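Side-chain contacts in endo-beta-N-acetylglucosaminidase F1 (Bacteroides thetaiotaomicron VPI-5482, PDB 6TCV), which probably cleaves high-mannose N-glycans between the two N-acetylglucosamines of their chitobiose core: residues G213-Q218 with N298-N303; A308-C313 with Y334-V339; S392-G397 with G422-G427. The protein carries 2 engineered substitutions. All blocks are in the same frame, centred on the assembly; numbering follows the deposited sequence. Where two conformers were deposited one is given.

In the fold
Eight parallel strands from 169-175 to 400-404 curl into a beta/alpha barrel, a fold common among glycoside hydrolases, and the three contacts are a worked example of how outer loops and helices are fastened to such a barrel. They follow one another along the chain without interleaving. Contact 1 joins a hairpin on strand 198-209 to the loop ahead of helix 306-319, and contact 2 begins on that same helix; their centres lie about 17 Å apart, and Thr302 touches Ala308 between them. Contact 3, near strand 400-404, is centred about 42 Å from contact 1 and about 30 Å from contact 2. Contacts 1 and 3 lie on opposite sides of the chain's centre, so widely separated parts of the barrel are involved.

Contact 1: G213-Q218 with N298-N303; sequences GRPRVQ and NPSLTN
Pro215 meets Ser300 where a beta hairpin on the barrel wall, strand 198-209 followed by strand 214-218, comes up against a type I beta turn running from Asn298 to Leu301. The hairpin carries a G1 beta bulge, Gly213 and Arg214 both facing Asp209, and the positive phi of Gly213 (64°) suits glycine. Apolar contact is confined to a corner of the proline ring: Pro215 CD lies 3.5 Å from Ser300 CB, with CG a little farther off at 3.9 Å from the same carbon. Ile206 of strand 198-209 also touches this ring.

Polar contact runs through water, for no direct hydrogen bond joins the segments. One water donates to Gly213 O at 2.8 Å and to Asn298 OD1 at 2.7 Å. In one of its two deposited conformers, where chi1 of -65° sets the hydroxyl beside its own backbone N, Ser300 OG also bonds this water at 2.7 Å, a link that may be present only part of the time.

Within the turn, Asn298 has its amide gripped at both ends, ND2 by Tyr208 OH and OD1 by the water and by Ser300 N. The last of these makes an Asx turn: Ser300 N lies 2.9 Å from Asn298 OD1, in the carbonyl plane.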
ATOM      1  N   GLY A 213     -20.738  -7.564  19.727  1.00 16.69           N
ATOM      2  CA  GLY A 213     -19.689  -8.097  20.591  1.00 16.83           C
ATOM      3  C   GLY A 213     -18.312  -8.244  19.993  1.00 15.66           C
ATOM      4  O   GLY A 213     -17.663  -9.276  20.234  1.00 18.84           O
ATOM      5  N   ARG A 214     -17.942  -7.386  19.075  1.00 15.40           N
ATOM      6  CA  ARG A 214     -16.644  -7.508  18.430  1.00 18.75           C
ATOM      7  C   ARG A 214     -16.142  -6.162  17.940  1.00 16.50           C
ATOM      8  O   ARG A 214     -16.944  -5.252  17.694  1.00 16.36           O
ATOM      9  CB  ARG A 214     -16.616  -8.552  17.334  1.00 21.80           C
ATOM     10  CG  ARG A 214     -17.533  -8.204  16.254  1.00 19.18           C
ATOM     11  CD  ARG A 214     -17.438  -9.331  15.189  1.00 35.01           C
ATOM     12  NE  ARG A 214     -16.427  -9.050  14.152  1.00 41.27           N
ATOM     13  CZ  ARG A 214     -16.203  -9.810  13.066  1.00 50.77           C
ATOM     14  NH1 ARG A 214     -15.246  -9.484  12.138  1.00 26.93           N
ATOM     15  NH2 ARG A 214     -16.931 -10.917  12.919  1.00 47.10           N
ATOM     16  N   PRO A 215     -14.844  -6.031  17.675  1.00 15.23           N
ATOM     17  CA  PRO A 215     -14.367  -4.842  16.966  1.00 14.35           C
ATOM     18  C   PRO A 215     -14.945  -4.771  15.562  1.00 14.96           C
ATOM     19  O   PRO A 215     -15.276  -5.781  14.957  1.00 15.19           O
ATOM     20  CB  PRO A 215     -12.841  -5.078  16.890  1.00 15.61           C
ATOM     21  CG  PRO A 215     -12.569  -6.134  17.978  1.00 16.45           C
ATOM     22  CD  PRO A 215     -13.747  -6.968  18.020  1.00 16.29           C
ATOM     23  N   ARG A 216     -15.029  -3.562  15.015  1.00 14.37           N
ATOM     24  CA  ARG A 216     -15.434  -3.375  13.624  1.00 13.36           C
ATOM     25  C   ARG A 216     -14.683  -2.185  13.045  1.00 15.52           C
ATOM     26  O   ARG A 216     -14.161  -1.323  13.764  1.00 14.59           O
ATOM     27  CB  ARG A 216     -16.934  -3.073  13.556  1.00 14.86           C
ATOM     28  CG  ARG A 216     -17.361  -1.714  14.158  1.00 15.72           C
ATOM     29  CD  ARG A 216     -18.809  -1.175  13.828  1.00 20.79           C
ATOM     30  NE  ARG A 216     -19.097  -1.123  12.413  1.00 21.49           N
ATOM     31  CZ  ARG A 216     -20.255  -1.380  11.853  1.00 28.99           C
ATOM     32  NH1 ARG A 216     -21.294  -1.720  12.602  1.00 32.86           N
ATOM     33  NH2 ARG A 216     -20.386  -1.270  10.536  1.00 33.83           N
ATOM     34  N   VAL A 217     -14.664  -2.152  11.713  1.00 13.78           N
ATOM     35  CA  VAL A 217     -14.349  -0.924  10.993  1.00 13.43           C
ATOM     36  C   VAL A 217     -15.558  -0.019  11.156  1.00 14.96           C
ATOM     37  O   VAL A 217     -16.701  -0.395  10.830  1.00 15.95           O
ATOM     38  CB  VAL A 217     -14.101  -1.238   9.517  1.00 14.49           C
ATOM     39  CG1 VAL A 217     -13.882   0.028   8.699  1.00 15.86           C
ATOM     40  CG2 VAL A 217     -12.933  -2.169   9.365  1.00 14.29           C
ATOM     41  N   GLN A 218     -15.319   1.188  11.644  1.00 14.53           N
ATOM     42  CA  GLN A 218     -16.352   2.179  11.841  1.00 13.39           C
ATOM     43  C   GLN A 218     -15.970   3.391  11.016  1.00 15.53           C
ATOM     44  O   GLN A 218     -14.915   4.004  11.247  1.00 15.60           O
ATOM     45  CB  GLN A 218     -16.455   2.523  13.337  1.00 16.90           C
ATOM     46  CG  GLN A 218     -17.526   3.593  13.630  1.00 18.72           C
ATOM     47  CD  GLN A 218     -17.648   3.954  15.109  1.00 23.38           C
ATOM     48  OE1 GLN A 218     -18.037   3.111  15.913  1.00 27.71           O
ATOM     49  NE2 GLN A 218     -17.377   5.196  15.450  1.00 25.06           N
ATOM     50  N   ASN A 298     -11.991  -9.522  27.394  1.00 20.42           N
ATOM     51  CA  ASN A 298     -12.655  -9.655  26.113  1.00 20.01           C
ATOM     52  C   ASN A 298     -11.877 -10.559  25.161  1.00 20.80           C
ATOM     53  O   ASN A 298     -10.697 -10.308  24.906  1.00 19.22           O
ATOM     54  CB  ASN A 298     -12.811  -8.277  25.504  1.00 19.71           C
ATOM     55  CG  ASN A 298     -13.751  -8.280  24.341  1.00 20.98           C
ATOM     56  OD1 ASN A 298     -13.518  -8.933  23.346  1.00 20.78           O
ATOM     57  ND2 ASN A 298     -14.782  -7.433  24.429  1.00 22.04           N
ATOM     58  N   PRO A 299     -12.490 -11.601  24.601  1.00 20.25           N
ATOM     59  CA  PRO A 299     -11.724 -12.538  23.756  1.00 20.95           C
ATOM     60  C   PRO A 299     -11.173 -11.941  22.492  1.00 19.50           C
ATOM     61  O   PRO A 299     -10.306 -12.571  21.872  1.00 19.87           O
ATOM     62  CB  PRO A 299     -12.730 -13.666  23.442  1.00 23.89           C
ATOM     63  CG  PRO A 299     -14.080 -13.049  23.607  1.00 22.98           C
ATOM     64  CD  PRO A 299     -13.908 -12.029  24.750  1.00 20.76           C
ATOM     65  N   SER A 300     -11.662 -10.782  22.085  0.83 17.25           N
ATOM     66  CA  SER A 300     -11.133 -10.143  20.882  0.83 17.38           C
ATOM     67  C   SER A 300      -9.867  -9.326  21.122  0.83 17.22           C
ATOM     68  O   SER A 300      -9.237  -8.887  20.154  0.83 16.85           O
ATOM     69  CB  SER A 300     -12.177  -9.183  20.300  0.83 19.02           C
ATOM     70  OG  SER A 300     -13.337  -9.888  19.843  0.83 20.94           O
ATOM     71  N   LEU A 301      -9.516  -9.071  22.376  1.00 17.10           N
ATOM     72  CA  LEU A 301      -8.460  -8.142  22.765  1.00 16.99           C
ATOM     73  C   LEU A 301      -7.367  -8.823  23.566  1.00 17.22           C
ATOM     74  O   LEU A 301      -7.516  -9.953  24.058  1.00 18.83           O
ATOM     75  CB  LEU A 301      -9.054  -7.008  23.633  1.00 17.91           C
ATOM     76  CG  LEU A 301     -10.265  -6.307  23.023  1.00 16.95           C
ATOM     77  CD1 LEU A 301     -10.847  -5.235  23.971  1.00 18.25           C
ATOM     78  CD2 LEU A 301      -9.918  -5.677  21.677  1.00 17.10           C
ATOM     79  N   THR A 302      -6.249  -8.117  23.691  1.00 17.47           N
ATOM     80  CA  THR A 302      -5.085  -8.566  24.442  1.00 18.46           C
ATOM     81  C   THR A 302      -4.279  -7.348  24.889  1.00 18.14           C
ATOM     82  O   THR A 302      -4.628  -6.214  24.598  1.00 18.87           O
ATOM     83  CB  THR A 302      -4.276  -9.573  23.636  1.00 20.45           C
ATOM     84  OG1 THR A 302      -3.357 -10.231  24.528  1.00 22.34           O
ATOM     85  CG2 THR A 302      -3.490  -8.939  22.535  1.00 19.02           C
ATOM     86  N   ASN A 303      -3.185  -7.600  25.639  1.00 19.73           N
ATOM     87  CA  ASN A 303      -2.304  -6.516  26.065  1.00 22.30           C
ATOM     88  C   ASN A 303      -1.732  -5.808  24.823  1.00 19.59           C
ATOM     89  O   ASN A 303      -1.396  -6.467  23.821  1.00 21.67           O
ATOM     90  CB  ASN A 303      -1.137  -7.082  26.922  1.00 22.95           C
ATOM     91  CG  ASN A 303      -1.663  -7.930  28.036  1.00 36.95           C
ATOM     92  OD1 ASN A 303      -1.918  -7.490  29.147  1.00 38.00           O
ATOM     93  ND2 ASN A 303      -1.571  -9.231  27.794  1.00 34.30           N
TER
HETATM   94  O   HOH W   1     -15.351  -9.943  21.607  1.00 27.36           O

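Contact 2: A308-C313 with Y334-V339; sequences AAARLC and YGVATV
Val339 divides its two methyls between neighbouring helix residues, CG1 going to Arg311 and CG2 to Ala310. The arginine first runs out with CG anti to the backbone N (chi1 168°), then bends twice, at chi2 (66°) and chi3 (64°). This double bend folds the guanidinium back toward the valine and lays it flat over the methyl: Val339 CG1 stands 3.5 Å from the guanidinium plane, over its centre, and 3.6 Å from Arg311 CZ. The methyl therefore presses on a face, while the charge is met elsewhere. Arg311 NH1 forms salt bridges with Glu315, one turn along the same helix, and with Asp340, directly after Val339; two carboxylates thus limit how the group can turn.

The setting is a beta/alpha unit of the barrel, in which helix 306-319 connects strands 283-287 and 324-329, and the chain beyond the second strand folds back across the helix. There it forms a small antiparallel pair, strands 338-339 and 342-343.

Ala310 supplies a short, blunt surface to this returning chain. Its CB is 3.7 Å from Val339 CG2, and on another flank 3.8 Å from Val336 CB. Val336 has CG1 anti to its backbone N, a rotation that also brings this methyl to 3.8 Å from Ala310 CB. Thr306, at the start of the helix, touches Val336 too, whereas Val339 also packs on Tyr314 and Trp347.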
ATOM      1  N   ALA A 308       1.153  -8.043  18.818  1.00 15.22           N
ATOM      2  CA  ALA A 308      -0.245  -8.070  18.420  1.00 15.54           C
ATOM      3  C   ALA A 308      -0.455  -7.282  17.141  1.00 15.07           C
ATOM      4  O   ALA A 308      -1.254  -7.672  16.284  1.00 15.34           O
ATOM      5  CB  ALA A 308      -1.120  -7.486  19.553  1.00 16.29           C
ATOM      6  N   ALA A 309       0.229  -6.154  17.011  1.00 15.19           N
ATOM      7  CA  ALA A 309       0.179  -5.372  15.784  1.00 14.46           C
ATOM      8  C   ALA A 309       0.692  -6.168  14.593  1.00 14.03           C
ATOM      9  O   ALA A 309       0.091  -6.159  13.506  1.00 13.78           O
ATOM     10  CB  ALA A 309       0.978  -4.086  15.951  1.00 15.46           C
ATOM     11  N   ALA A 310       1.819  -6.849  14.773  1.00 14.09           N
ATOM     12  CA  ALA A 310       2.375  -7.653  13.678  1.00 14.72           C
ATOM     13  C   ALA A 310       1.412  -8.754  13.277  1.00 14.09           C
ATOM     14  O   ALA A 310       1.240  -9.033  12.085  1.00 14.63           O
ATOM     15  CB  ALA A 310       3.735  -8.230  14.089  1.00 15.76           C
ATOM     16  N   ARG A 311       0.784  -9.404  14.255  1.00 14.88           N
ATOM     17  CA  ARG A 311      -0.233 -10.405  13.929  1.00 14.72           C
ATOM     18  C   ARG A 311      -1.320  -9.823  13.010  1.00 13.86           C
ATOM     19  O   ARG A 311      -1.692 -10.429  11.995  1.00 14.48           O
ATOM     20  CB  ARG A 311      -0.835 -10.984  15.206  1.00 15.68           C
ATOM     21  CG  ARG A 311      -2.140 -11.836  14.982  1.00 16.86           C
ATOM     22  CD  ARG A 311      -1.857 -13.114  14.193  1.00 16.80           C
ATOM     23  NE  ARG A 311      -0.955 -13.997  14.943  1.00 18.21           N
ATOM     24  CZ  ARG A 311      -0.455 -15.107  14.438  1.00 18.44           C
ATOM     25  NH1 ARG A 311      -0.747 -15.521  13.229  1.00 18.07           N
ATOM     26  NH2 ARG A 311       0.430 -15.810  15.156  1.00 21.76           N
ATOM     27  N   LEU A 312      -1.805  -8.637  13.330  1.00 13.43           N
ATOM     28  CA  LEU A 312      -2.814  -8.009  12.485  1.00 14.38           C
ATOM     29  C   LEU A 312      -2.279  -7.743  11.090  1.00 13.58           C
ATOM     30  O   LEU A 312      -2.956  -8.019  10.089  1.00 14.08           O
ATOM     31  CB  LEU A 312      -3.338  -6.689  13.114  1.00 13.09           C
ATOM     32  CG  LEU A 312      -4.295  -5.890  12.225  1.00 13.46           C
ATOM     33  CD1 LEU A 312      -5.553  -6.707  11.905  1.00 14.85           C
ATOM     34  CD2 LEU A 312      -4.636  -4.543  12.850  1.00 13.61           C
ATOM     35  N   CYS A 313      -1.052  -7.238  10.978  1.00 12.97           N
ATOM     36  CA  CYS A 313      -0.505  -6.970   9.648  1.00 13.60           C
ATOM     37  C   CYS A 313      -0.374  -8.245   8.830  1.00 12.77           C
ATOM     38  O   CYS A 313      -0.742  -8.279   7.648  1.00 13.46           O
ATOM     39  CB  CYS A 313       0.849  -6.264   9.770  1.00 13.65           C
ATOM     40  SG  CYS A 313       0.718  -4.576  10.449  1.00 14.50           S
ATOM     41  N   TYR A 334       4.566  -1.152  14.914  1.00 14.68           N
ATOM     42  CA  TYR A 334       5.672  -1.638  14.095  1.00 14.79           C
ATOM     43  C   TYR A 334       6.846  -2.043  14.942  1.00 15.19           C
ATOM     44  O   TYR A 334       7.189  -1.350  15.883  1.00 16.70           O
ATOM     45  CB  TYR A 334       6.135  -0.522  13.156  1.00 15.89           C
ATOM     46  CG  TYR A 334       7.218  -0.881  12.169  1.00 14.05           C
ATOM     47  CD1 TYR A 334       6.988  -1.749  11.096  1.00 15.15           C
ATOM     48  CD2 TYR A 334       8.464  -0.322  12.286  1.00 14.60           C
ATOM     49  CE1 TYR A 334       7.959  -2.030  10.157  1.00 14.94           C
ATOM     50  CE2 TYR A 334       9.497  -0.614  11.358  1.00 14.63           C
ATOM     51  CZ  TYR A 334       9.215  -1.487  10.281  1.00 14.76           C
ATOM     52  OH  TYR A 334      10.173  -1.769   9.326  1.00 15.01           O
ATOM     53  N   GLY A 335       7.483  -3.137  14.578  1.00 15.58           N
ATOM     54  CA  GLY A 335       8.727  -3.531  15.215  1.00 17.62           C
ATOM     55  C   GLY A 335       8.996  -5.014  15.299  1.00 17.26           C
ATOM     56  O   GLY A 335      10.172  -5.386  15.352  1.00 19.13           O
ATOM     57  N   VAL A 336       7.992  -5.848  15.294  1.00 16.22           N
ATOM     58  CA  VAL A 336       8.175  -7.303  15.300  1.00 15.71           C
ATOM     59  C   VAL A 336       8.301  -7.799  13.876  1.00 16.61           C
ATOM     60  O   VAL A 336       7.475  -7.482  13.011  1.00 17.18           O
ATOM     61  CB  VAL A 336       7.004  -7.976  16.033  1.00 16.03           C
ATOM     62  CG1 VAL A 336       6.960  -9.476  15.750  1.00 19.09           C
ATOM     63  CG2 VAL A 336       7.142  -7.732  17.509  1.00 18.14           C
ATOM     64  N   ALA A 337       9.323  -8.598  13.619  1.00 17.03           N
ATOM     65  CA  ALA A 337       9.744  -8.852  12.253  1.00 17.10           C
ATOM     66  C   ALA A 337       9.356 -10.238  11.754  1.00 18.62           C
ATOM     67  O   ALA A 337       9.615 -10.553  10.574  1.00 17.78           O
ATOM     68  CB  ALA A 337      11.277  -8.706  12.190  1.00 21.18           C
ATOM     69  N   THR A 338       8.692 -11.042  12.580  1.00 18.61           N
ATOM     70  CA  THR A 338       8.320 -12.394  12.182  1.00 18.44           C
ATOM     71  C   THR A 338       6.979 -12.738  12.824  1.00 19.36           C
ATOM     72  O   THR A 338       6.785 -12.503  14.026  1.00 19.39           O
ATOM     73  CB  THR A 338       9.391 -13.390  12.654  1.00 20.74           C
ATOM     74  OG1 THR A 338      10.698 -12.875  12.377  1.00 24.51           O
ATOM     75  CG2 THR A 338       9.261 -14.687  11.902  1.00 23.49           C
ATOM     76  N   VAL A 339       6.096 -13.356  12.057  1.00 17.68           N
ATOM     77  CA  VAL A 339       4.839 -13.921  12.554  1.00 16.92           C
ATOM     78  C   VAL A 339       4.708 -15.302  11.966  1.00 17.67           C
ATOM     79  O   VAL A 339       4.797 -15.465  10.746  1.00 19.26           O
ATOM     80  CB  VAL A 339       3.610 -13.079  12.182  1.00 16.41           C
ATOM     81  CG1 VAL A 339       2.337 -13.753  12.661  1.00 20.24           C
ATOM     82  CG2 VAL A 339       3.716 -11.700  12.754  1.00 16.65           C
TER

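Contact 3: S392-G397 with G422-G427; sequences SMIDGG and GEVLYG
Ile394 reaches across to Val424 and Leu425 with the far end of its longer branch. Its CD1 lies 4.0 Å from Val424 CG1 and 3.9 Å from Leu425 CD2, entering the notch between two side chains that are consecutive on the opposing helix. Leu425 CD2 is also 4.1 Å from Ile394 CG1, so the leucine methyl lies against the shaft of the branch as well as its tip. An extended chi2 (167°) gives the isoleucine this reach. The contact is wholly apolar, made by methyl and methylene groups at ordinary van der Waals distances.

The next shell holds the leucine and valine in place. Val424 rests on Ala387, Ala390 and Gln391 of the isoleucine's own helix, and Ala390 also touches Leu425. Behind Leu425 stands Tyr426, whose ring has Leu425 CB 3.6 Å above its plane and over its centre; the tyrosine is anchored through OH to Met168 O.

Helix 387-396 ends just beyond the contact. Gly397, with phi of 79°, closes a Schellman motif in which Gly397 N bonds Ile394 O at 3.0 Å, tying the cap to the contacting residue. Gly427, too, has a positive phi where its chain leaves helical geometry.

Helix 387-396 is the crossover from barrel strand 371-376 to strand 400-404; helix 421-426 comes after that strand and the intervening helix 411-416, and Phe401 of the strand touches both Leu425 and Tyr426.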
ATOM      1  N   SER A 392      20.019  13.209  -0.747  0.64 20.30           N
ATOM      2  CA  SER A 392      20.280  12.501   0.498  0.64 22.35           C
ATOM      3  C   SER A 392      19.492  11.195   0.574  0.64 19.45           C
ATOM      4  O   SER A 392      20.051  10.134   0.888  0.64 24.32           O
ATOM      5  CB  SER A 392      19.936  13.417   1.668  0.64 23.22           C
ATOM      6  OG  SER A 392      20.101  12.739   2.896  0.64 28.38           O
ATOM      7  N   MET A 393      18.184  11.255   0.295  1.00 18.31           N
ATOM      8  CA  MET A 393      17.338  10.066   0.412  1.00 18.01           C
ATOM      9  C   MET A 393      17.703   9.006  -0.615  1.00 17.72           C
ATOM     10  O   MET A 393      17.718   7.807  -0.295  1.00 19.01           O
ATOM     11  CB  MET A 393      15.870  10.437   0.300  1.00 18.43           C
ATOM     12  CG  MET A 393      15.417  11.322   1.417  1.00 19.66           C
ATOM     13  SD  MET A 393      13.637  11.573   1.497  1.00 17.70           S
ATOM     14  CE  MET A 393      13.358  12.439  -0.030  1.00 17.81           C
ATOM     15  N   ILE A 394      18.015   9.423  -1.850  1.00 18.48           N
ATOM     16  CA  ILE A 394      18.493   8.455  -2.834  1.00 20.89           C
ATOM     17  C   ILE A 394      19.771   7.794  -2.337  1.00 20.15           C
ATOM     18  O   ILE A 394      19.939   6.575  -2.426  1.00 22.49           O
ATOM     19  CB  ILE A 394      18.693   9.109  -4.212  1.00 20.68           C
ATOM     20  CG1 ILE A 394      17.374   9.449  -4.872  1.00 20.26           C
ATOM     21  CG2 ILE A 394      19.561   8.235  -5.110  1.00 25.06           C
ATOM     22  CD1 ILE A 394      17.553  10.385  -6.086  1.00 23.28           C
ATOM     23  N   ASP A 395      20.724   8.600  -1.848  1.00 21.05           N
ATOM     24  CA  ASP A 395      21.988   8.034  -1.380  1.00 22.98           C
ATOM     25  C   ASP A 395      21.769   7.051  -0.235  1.00 23.05           C
ATOM     26  O   ASP A 395      22.540   6.090  -0.075  1.00 25.01           O
ATOM     27  CB  ASP A 395      22.941   9.130  -0.893  1.00 24.46           C
ATOM     28  CG  ASP A 395      23.430  10.053  -1.990  1.00 31.45           C
ATOM     29  OD1 ASP A 395      23.294   9.702  -3.169  1.00 25.82           O
ATOM     30  OD2 ASP A 395      23.984  11.137  -1.658  1.00 32.43           O
ATOM     31  N   GLY A 396      20.766   7.307   0.602  1.00 22.63           N
ATOM     32  CA  GLY A 396      20.452   6.409   1.701  1.00 23.03           C
ATOM     33  C   GLY A 396      19.633   5.195   1.333  1.00 22.86           C
ATOM     34  O   GLY A 396      19.453   4.306   2.165  1.00 23.88           O
ATOM     35  N   GLY A 397      19.183   5.116   0.087  1.00 19.83           N
ATOM     36  CA  GLY A 397      18.417   3.979  -0.376  1.00 20.83           C
ATOM     37  C   GLY A 397      16.955   3.972   0.018  1.00 18.51           C
ATOM     38  O   GLY A 397      16.309   2.915  -0.070  1.00 20.16           O
ATOM     39  N   GLY A 422      11.930  17.256  -7.392  1.00 16.94           N
ATOM     40  CA  GLY A 422      11.502  16.448  -8.516  1.00 17.52           C
ATOM     41  C   GLY A 422      12.552  16.351  -9.592  1.00 17.37           C
ATOM     42  O   GLY A 422      12.704  15.309 -10.249  1.00 18.28           O
ATOM     43  N   GLU A 423      13.303  17.430  -9.820  1.00 18.95           N
ATOM     44  CA  GLU A 423      14.377  17.343 -10.792  1.00 20.59           C
ATOM     45  C   GLU A 423      15.390  16.264 -10.421  1.00 18.93           C
ATOM     46  O   GLU A 423      15.893  15.554 -11.302  1.00 22.25           O
ATOM     47  CB  GLU A 423      15.100  18.698 -10.833  1.00 23.13           C
ATOM     48  CG  GLU A 423      15.981  18.987 -12.015  1.00 33.91           C
ATOM     49  CD  GLU A 423      16.042  20.480 -12.295  1.00 48.87           C
ATOM     50  OE1 GLU A 423      15.878  20.879 -13.465  1.00 56.63           O
ATOM     51  OE2 GLU A 423      16.227  21.260 -11.331  1.00 51.18           O
ATOM     52  N   VAL A 424      15.700  16.127  -9.128  1.00 19.75           N
ATOM     53  CA  VAL A 424      16.667  15.130  -8.688  1.00 18.87           C
ATOM     54  C   VAL A 424      16.060  13.732  -8.769  1.00 17.43           C
ATOM     55  O   VAL A 424      16.712  12.780  -9.221  1.00 20.47           O
ATOM     56  CB  VAL A 424      17.161  15.444  -7.257  1.00 19.45           C
ATOM     57  CG1 VAL A 424      18.029  14.292  -6.685  1.00 21.17           C
ATOM     58  CG2 VAL A 424      17.957  16.753  -7.254  1.00 23.06           C
ATOM     59  N   LEU A 425      14.803  13.575  -8.323  1.00 17.82           N
ATOM     60  CA  LEU A 425      14.197  12.250  -8.242  1.00 17.03           C
ATOM     61  C   LEU A 425      13.790  11.710  -9.602  1.00 17.39           C
ATOM     62  O   LEU A 425      13.907  10.502  -9.848  1.00 18.52           O
ATOM     63  CB  LEU A 425      12.936  12.296  -7.362  1.00 18.53           C
ATOM     64  CG  LEU A 425      13.128  12.675  -5.914  1.00 15.68           C
ATOM     65  CD1 LEU A 425      11.730  12.652  -5.263  1.00 19.24           C
ATOM     66  CD2 LEU A 425      14.035  11.760  -5.164  1.00 18.53           C
ATOM     67  N   TYR A 426      13.385  12.565 -10.533  1.00 17.09           N
ATOM     68  CA  TYR A 426      12.683  12.185 -11.757  1.00 17.19           C
ATOM     69  C   TYR A 426      13.156  12.910 -12.998  1.00 18.77           C
ATOM     70  O   TYR A 426      12.687  12.568 -14.087  1.00 21.48           O
ATOM     71  CB  TYR A 426      11.186  12.499 -11.609  1.00 17.13           C
ATOM     72  CG  TYR A 426      10.566  11.948 -10.338  1.00 15.50           C
ATOM     73  CD1 TYR A 426      10.597  10.564 -10.065  1.00 15.59           C
ATOM     74  CD2 TYR A 426       9.914  12.752  -9.412  1.00 14.99           C
ATOM     75  CE1 TYR A 426      10.027  10.040  -8.935  1.00 13.88           C
ATOM     76  CE2 TYR A 426       9.307  12.238  -8.308  1.00 14.99           C
ATOM     77  CZ  TYR A 426       9.377  10.887  -8.053  1.00 13.79           C
ATOM     78  OH  TYR A 426       8.775  10.375  -6.892  1.00 15.52           O
ATOM     79  N   GLY A 427      14.044  13.894 -12.883  1.00 18.49           N
ATOM     80  CA  GLY A 427      14.382  14.725 -14.008  1.00 20.47           C
ATOM     81  C   GLY A 427      13.267  15.694 -14.377  1.00 19.21           C
ATOM     82  O   GLY A 427      13.284  16.215 -15.501  1.00 21.35           O
TER